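Carbonic anhydrase from Sordaria macrospora probably catalyses the reversible hydration of carbon dioxide to bicarbonate, as a zinc-dependent beta-class enzyme that forms a tetramer. Local coordinates of one contact, PDB 4O1K (chain A, 1.83 Å), residues 51-56 and 74-79, beside the matching contact of the related carbonic anhydrase from Coccomyxa sp., PDB 3UCJ (chain B, 1.85 Å), residues 42-47 and 65-70. Structure 2 is superposed on structure 1 by the backbone atoms of these residues (RMSD 0.25 Å); each is numbered along its deposited sequence.

Structure 1 (4O1K); sequences YLWIGC and AFVHRN. With ZN (zinc ion), chain C.
Cys56 O lies at the edge of the Arg78 guanidinium and accepts a hydrogen bond from NE (3.0 Å). Opposite Val76, Trp53 holds CG anti to its backbone N (chi1 -177°), which brings the indole alongside Gly55; a CB there would collide with NE1. Trp53 CB meets Val76 CG2 at 4.2 Å. Tyr51 CB and Ala74 CB approach to 4.4 Å. On the face of Leu52 and Ile54, Leu52 CD1 touches Phe75 CD2 (3.8 Å) and Ile54 CG2 touches His77 CD2 (4.1 Å). Asn79 ND2 donates to His77 NE2 (2.8 Å), close to the imidazole plane. The two parallel strands belong to one beta-alpha-beta unit; 74-79 is outermost in its chain and makes backbone hydrogen bonds from Val76 to a second subunit. Cys56 SG binds zinc at 2.3 Å, with Asp58, His112 and Cys115 completing the site.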
loop_
_atom_site.group_PDB
_atom_site.type_symbol
_atom_site.label_atom_id
_atom_site.label_comp_id
_atom_site.label_asym_id
_atom_site.label_seq_id
_atom_site.Cartn_x
_atom_site.Cartn_y
_atom_site.Cartn_z
ATOM N N TYR A 51 17.508 -5.265 -18.045
ATOM C CA TYR A 51 17.143 -4.007 -17.364
ATOM C C TYR A 51 15.822 -4.102 -16.652
ATOM O O TYR A 51 14.876 -4.689 -17.189
ATOM C CB TYR A 51 16.945 -2.894 -18.403
ATOM C CG TYR A 51 18.213 -2.353 -19.033
ATOM C CD1 TYR A 51 18.781 -1.171 -18.571
ATOM C CD2 TYR A 51 18.814 -2.997 -20.109
ATOM C CE1 TYR A 51 19.926 -0.666 -19.141
ATOM C CE2 TYR A 51 19.950 -2.490 -20.686
ATOM C CZ TYR A 51 20.497 -1.328 -20.196
ATOM O OH TYR A 51 21.636 -0.824 -20.770
ATOM N N LEU A 52 15.756 -3.473 -15.473
ATOM C CA LEU A 52 14.510 -3.016 -14.866
ATOM C C LEU A 52 14.419 -1.503 -15.111
ATOM O O LEU A 52 15.331 -0.758 -14.778
ATOM C CB LEU A 52 14.501 -3.276 -13.353
ATOM C CG LEU A 52 13.380 -2.582 -12.573
ATOM C CD1 LEU A 52 11.988 -3.012 -13.063
ATOM C CD2 LEU A 52 13.499 -2.826 -11.066
ATOM N N TRP A 53 13.339 -1.059 -15.732
ATOM C CA TRP A 53 13.163 0.350 -16.064
ATOM C C TRP A 53 12.005 0.856 -15.240
ATOM O O TRP A 53 10.893 0.329 -15.340
ATOM C CB TRP A 53 12.796 0.467 -17.538
ATOM C CG TRP A 53 12.647 1.859 -18.036
ATOM C CD1 TRP A 53 11.553 2.679 -17.930
ATOM C CD2 TRP A 53 13.632 2.587 -18.774
ATOM N NE1 TRP A 53 11.827 3.901 -18.553
ATOM C CE2 TRP A 53 13.098 3.860 -19.064
ATOM C CE3 TRP A 53 14.928 2.283 -19.208
ATOM C CZ2 TRP A 53 13.820 4.826 -19.784
ATOM C CZ3 TRP A 53 15.637 3.244 -19.907
ATOM C CH2 TRP A 53 15.083 4.489 -20.193
ATOM N N ILE A 54 12.246 1.887 -14.446
ATOM C CA ILE A 54 11.179 2.524 -13.663
ATOM C C ILE A 54 10.967 3.912 -14.242
ATOM O O ILE A 54 11.824 4.794 -14.105
ATOM C CB ILE A 54 11.565 2.640 -12.170
ATOM C CG1 ILE A 54 11.875 1.240 -11.626
ATOM C CG2 ILE A 54 10.407 3.271 -11.364
ATOM C CD1 ILE A 54 12.410 1.227 -10.174
ATOM N N GLY A 55 9.847 4.102 -14.927
ATOM C CA GLY A 55 9.622 5.367 -15.620
ATOM C C GLY A 55 8.281 5.976 -15.277
ATOM O O GLY A 55 7.547 5.452 -14.436
ATOM N N CYS A 56 7.941 7.089 -15.918
ATOM C CA CYS A 56 6.691 7.784 -15.555
ATOM C C CYS A 56 5.524 7.465 -16.489
ATOM O O CYS A 56 5.705 7.305 -17.713
ATOM C CB CYS A 56 6.926 9.282 -15.475
ATOM S SG CYS A 56 5.409 10.194 -15.023
ATOM N N ALA A 74 13.871 -5.082 -21.605
ATOM C CA ALA A 74 13.474 -4.254 -20.470
ATOM C C ALA A 74 12.215 -4.777 -19.818
ATOM O O ALA A 74 11.200 -5.100 -20.461
ATOM C CB ALA A 74 13.291 -2.794 -20.881
ATOM N N PHE A 75 12.299 -4.879 -18.512
ATOM C CA PHE A 75 11.160 -5.171 -17.685
ATOM C C PHE A 75 10.742 -3.802 -17.209
ATOM O O PHE A 75 11.572 -3.102 -16.660
ATOM C CB PHE A 75 11.708 -5.953 -16.525
ATOM C CG PHE A 75 10.686 -6.608 -15.723
ATOM C CD1 PHE A 75 10.010 -7.706 -16.218
ATOM C CD2 PHE A 75 10.409 -6.159 -14.451
ATOM C CE1 PHE A 75 9.048 -8.328 -15.454
ATOM C CE2 PHE A 75 9.456 -6.792 -13.691
ATOM C CZ PHE A 75 8.769 -7.868 -14.191
ATOM N N VAL A 76 9.474 -3.405 -17.387
ATOM C CA VAL A 76 9.109 -1.995 -17.225
ATOM C C VAL A 76 8.027 -1.766 -16.155
ATOM O O VAL A 76 6.976 -2.423 -16.163
ATOM C CB VAL A 76 8.597 -1.417 -18.579
ATOM C CG1 VAL A 76 8.084 0.011 -18.425
ATOM C CG2 VAL A 76 9.697 -1.426 -19.612
ATOM N N HIS A 77 8.307 -0.860 -15.233
ATOM C CA HIS A 77 7.289 -0.358 -14.314
ATOM C C HIS A 77 7.095 1.115 -14.636
ATOM O O HIS A 77 8.055 1.835 -14.759
ATOM C CB HIS A 77 7.723 -0.541 -12.849
ATOM C CG HIS A 77 6.787 0.101 -11.872
ATOM N ND1 HIS A 77 5.567 -0.448 -11.548
ATOM C CD2 HIS A 77 6.875 1.255 -11.171
ATOM C CE1 HIS A 77 4.940 0.339 -10.688
ATOM N NE2 HIS A 77 5.711 1.382 -10.448
ATOM N N ARG A 78 5.851 1.568 -14.764
ATOM C CA ARG A 78 5.627 2.998 -14.974
ATOM C C ARG A 78 4.562 3.462 -14.016
ATOM O O ARG A 78 3.493 2.813 -13.911
ATOM C CB ARG A 78 5.173 3.274 -16.420
ATOM C CG ARG A 78 6.344 3.413 -17.379
ATOM C CD ARG A 78 5.920 3.419 -18.860
ATOM N NE ARG A 78 5.372 4.706 -19.274
ATOM C CZ ARG A 78 4.963 4.964 -20.522
ATOM N NH1 ARG A 78 5.061 4.020 -21.451
ATOM N NH2 ARG A 78 4.469 6.156 -20.850
ATOM N N ASN A 79 4.847 4.563 -13.316
ATOM C CA ASN A 79 3.859 5.104 -12.359
ATOM C C ASN A 79 3.918 6.615 -12.395
ATOM O O ASN A 79 4.751 7.154 -13.092
ATOM C CB ASN A 79 4.080 4.565 -10.936
ATOM C CG ASN A 79 5.390 4.994 -10.327
ATOM O OD1 ASN A 79 5.787 6.151 -10.395
ATOM N ND2 ASN A 79 6.056 4.048 -9.653
HETATM ZN ZN ZN C . 5.839 12.349 -15.714
#

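Structure 2 (3UCJ); sequences YLYIGC and VFVQRN. With ZN (zinc ion), chain D; AZM (5-acetamido-1,3,4-thiadiazole-2-sulfonamide), chain E.
Cys47 O lies at the edge of the Arg69 guanidinium and accepts a hydrogen bond from NE (3.0 Å). Opposite Val67, Tyr44 holds CG anti to its backbone N (chi1 164°), which brings the phenol ring alongside Gly46; a CB there would collide with CE2. Tyr44 CB meets Val67 CG2 at 4.4 Å. Tyr42 CB and Val65 CB approach to 4.1 Å, and Val65 CG2 touches the CB atoms of both Tyr42 and Tyr44. On the face of Leu43 and Ile45, Leu43 CD1 touches Phe66 CD2 (4.0 Å) and Ile45 CG2 touches Gln68 CG (4.1 Å). Asn70 ND2 donates to Gln68 OE1 (2.9 Å), on a lone pair in the carbonyl plane. Cys47 SG binds zinc at 2.4 Å beside His103 and Cys106, and the sulfonamide N1 of the inhibitor acetazolamide coordinates the metal at 1.9 Å.

Structure 1 against structure 2
At Trp53(A) / Tyr44(B) the CB atoms coincide. The phenol ring of Tyr44(B) roughly overlies the five-membered part of the indole: after superposition CD1 of Trp53(A) and CD2 of Tyr44(B) are 0.6 Å apart. CE3, CZ2, CZ3 and CH2 of Trp53(A) have no counterpart in Tyr44(B), so the wider apolar ring is exchanged for a narrower one ending in a polar OH, which has no counterpart in Trp53(A). Either ring still packs on the glycine, Gly55(A) or Gly46(B). At Ala74(A) / Val65(B) the CB atoms coincide and keep their touch on Tyr51(A) or Tyr42(B); CG1 and CG2 of Val65(B) are additional, adding apolar bulk beside Tyr42(B), on the face of Tyr44(B). His77(A) / Gln68(B) exchanges a ring for an amide, with chi1 173° against 151°, yet NE2 of His77(A) and OE1 of Gln68(B) lie 0.3 Å apart. The hydrogen bond from ND2 of Asn79(A) to the ring nitrogen is thus replaced by one from ND2 of Asn70(B) to the amide oxygen. Leu52(A), Ile54(A), Cys56(A), Val76(A), Arg78(A), Asn79(A) and their counterparts keep their places; zinc and the bond Arg78(A) NE to Cys56(A) O (Arg69(B) NE to Cys47(B) O) occur in both. Acetazolamide is in structure 2 alone: it touches Cys47(B), and its N1 lies in the zinc shell.

Structure 2 (3UCJ)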
loop_
_atom_site.group_PDB
_atom_site.type_symbol
_atom_site.label_atom_id
_atom_site.label_comp_id
_atom_site.label_asym_id
_atom_site.label_seq_id
_atom_site.Cartn_x
_atom_site.Cartn_y
_atom_site.Cartn_z
ATOM N N TYR B 42 17.625 -5.459 -17.972
ATOM C CA TYR B 42 17.306 -4.115 -17.433
ATOM C C TYR B 42 15.890 -4.178 -16.751
ATOM O O TYR B 42 15.006 -4.870 -17.255
ATOM C CB TYR B 42 17.165 -3.130 -18.563
ATOM C CG TYR B 42 18.501 -2.767 -19.203
ATOM C CD1 TYR B 42 19.300 -1.749 -18.656
ATOM C CD2 TYR B 42 18.954 -3.483 -20.328
ATOM C CE1 TYR B 42 20.536 -1.416 -19.201
ATOM C CE2 TYR B 42 20.193 -3.156 -20.920
ATOM C CZ TYR B 42 20.977 -2.139 -20.332
ATOM O OH TYR B 42 22.164 -1.847 -20.884
ATOM N N LEU B 43 15.787 -3.526 -15.606
ATOM C CA LEU B 43 14.431 -3.012 -15.129
ATOM C C LEU B 43 14.435 -1.513 -15.410
ATOM O O LEU B 43 15.399 -0.864 -15.072
ATOM C CB LEU B 43 14.382 -3.240 -13.656
ATOM C CG LEU B 43 13.193 -2.467 -12.901
ATOM C CD1 LEU B 43 11.897 -2.980 -13.407
ATOM C CD2 LEU B 43 13.303 -2.741 -11.428
ATOM N N TYR B 44 13.314 -0.949 -15.905
ATOM C CA TYR B 44 13.222 0.481 -16.069
ATOM C C TYR B 44 11.997 0.851 -15.171
ATOM O O TYR B 44 10.977 0.174 -15.213
ATOM C CB TYR B 44 12.918 0.791 -17.489
ATOM C CG TYR B 44 12.406 2.184 -17.836
ATOM C CD1 TYR B 44 13.260 3.163 -18.336
ATOM C CD2 TYR B 44 11.019 2.506 -17.718
ATOM C CE1 TYR B 44 12.774 4.427 -18.719
ATOM C CE2 TYR B 44 10.555 3.718 -18.092
ATOM C CZ TYR B 44 11.415 4.690 -18.585
ATOM O OH TYR B 44 10.884 5.914 -18.911
ATOM N N ILE B 45 12.193 1.907 -14.403
ATOM C CA ILE B 45 11.104 2.531 -13.565
ATOM C C ILE B 45 11.023 3.960 -14.116
ATOM O O ILE B 45 12.060 4.721 -14.040
ATOM C CB ILE B 45 11.539 2.607 -12.164
ATOM C CG1 ILE B 45 11.762 1.178 -11.569
ATOM C CG2 ILE B 45 10.421 3.369 -11.288
ATOM C CD1 ILE B 45 12.506 1.148 -10.246
ATOM N N GLY B 46 9.869 4.290 -14.684
ATOM C CA GLY B 46 9.711 5.591 -15.327
ATOM C C GLY B 46 8.304 6.083 -15.153
ATOM O O GLY B 46 7.495 5.439 -14.478
ATOM N N CYS B 47 8.018 7.208 -15.796
ATOM C CA CYS B 47 6.691 7.848 -15.661
ATOM C C CYS B 47 5.654 7.253 -16.620
ATOM O O CYS B 47 6.040 6.866 -17.753
ATOM C CB CYS B 47 6.840 9.399 -15.916
ATOM S SG CYS B 47 5.293 10.127 -15.425
ATOM N N VAL B 65 13.789 -5.231 -21.630
ATOM C CA VAL B 65 13.561 -4.350 -20.512
ATOM C C VAL B 65 12.197 -4.565 -19.859
ATOM O O VAL B 65 11.188 -4.415 -20.483
ATOM C CB VAL B 65 13.823 -2.879 -20.899
ATOM C CG1 VAL B 65 12.913 -2.460 -21.962
ATOM C CG2 VAL B 65 13.683 -1.970 -19.718
ATOM N N PHE B 66 12.250 -4.945 -18.598
ATOM C CA PHE B 66 11.114 -5.124 -17.727
ATOM C C PHE B 66 10.734 -3.729 -17.235
ATOM O O PHE B 66 11.585 -2.971 -16.905
ATOM C CB PHE B 66 11.547 -5.980 -16.565
ATOM C CG PHE B 66 10.443 -6.671 -15.831
ATOM C CD1 PHE B 66 10.123 -7.971 -16.105
ATOM C CD2 PHE B 66 9.799 -6.054 -14.812
ATOM C CE1 PHE B 66 9.183 -8.616 -15.408
ATOM C CE2 PHE B 66 8.846 -6.694 -14.121
ATOM C CZ PHE B 66 8.531 -7.980 -14.407
ATOM N N VAL B 67 9.448 -3.425 -17.171
ATOM C CA VAL B 67 8.999 -2.067 -16.948
ATOM C C VAL B 67 7.956 -1.839 -15.843
ATOM O O VAL B 67 6.966 -2.480 -15.812
ATOM C CB VAL B 67 8.455 -1.486 -18.242
ATOM C CG1 VAL B 67 7.848 -0.163 -18.002
ATOM C CG2 VAL B 67 9.543 -1.402 -19.282
ATOM N N GLN B 68 8.254 -0.913 -14.951
ATOM C CA GLN B 68 7.290 -0.302 -14.062
ATOM C C GLN B 68 7.073 1.148 -14.492
ATOM O O GLN B 68 8.009 1.858 -14.653
ATOM C CB GLN B 68 7.772 -0.357 -12.625
ATOM C CG GLN B 68 7.290 0.740 -11.722
ATOM C CD GLN B 68 5.911 0.525 -11.139
ATOM O OE1 GLN B 68 5.413 1.359 -10.451
ATOM N NE2 GLN B 68 5.336 -0.595 -11.394
ATOM N N ARG B 69 5.827 1.565 -14.659
ATOM C CA ARG B 69 5.625 2.979 -15.013
ATOM C C ARG B 69 4.446 3.441 -14.157
ATOM O O ARG B 69 3.462 2.742 -14.048
ATOM C CB ARG B 69 5.237 3.107 -16.506
ATOM C CG ARG B 69 6.534 3.082 -17.390
ATOM C CD ARG B 69 6.072 3.077 -18.848
ATOM N NE ARG B 69 5.447 4.363 -19.274
ATOM C CZ ARG B 69 5.110 4.638 -20.521
ATOM N NH1 ARG B 69 5.276 3.739 -21.524
ATOM N NH2 ARG B 69 4.545 5.778 -20.768
ATOM N N ASN B 70 4.679 4.547 -13.458
ATOM C CA ASN B 70 3.592 5.116 -12.606
ATOM C C ASN B 70 3.678 6.636 -12.695
ATOM O O ASN B 70 4.636 7.184 -13.262
ATOM C CB ASN B 70 3.771 4.600 -11.133
ATOM C CG ASN B 70 5.075 5.107 -10.479
ATOM O OD1 ASN B 70 5.333 6.317 -10.335
ATOM N ND2 ASN B 70 5.891 4.164 -10.007
HETATM ZN ZN ZN D . 5.559 12.441 -15.814
HETATM C C1 AZM E . 1.393 13.966 -15.353
HETATM C C2 AZM E . -0.044 15.262 -13.907
HETATM C C3 AZM E . -1.053 15.410 -11.750
HETATM C C4 AZM E . -2.186 15.991 -10.924
HETATM N N1 AZM E . 3.870 13.224 -16.359
HETATM N N2 AZM E . 0.304 15.915 -15.066
HETATM N N3 AZM E . 1.182 15.125 -15.977
HETATM N N4 AZM E . -0.763 15.990 -12.917
HETATM O O1 AZM E . 1.771 12.133 -17.176
HETATM O O2 AZM E . 2.583 11.866 -14.922
HETATM O O3 AZM E . -0.395 14.398 -11.388
HETATM S S1 AZM E . 2.382 12.747 -16.119
HETATM S S2 AZM E . 0.575 13.680 -13.800
#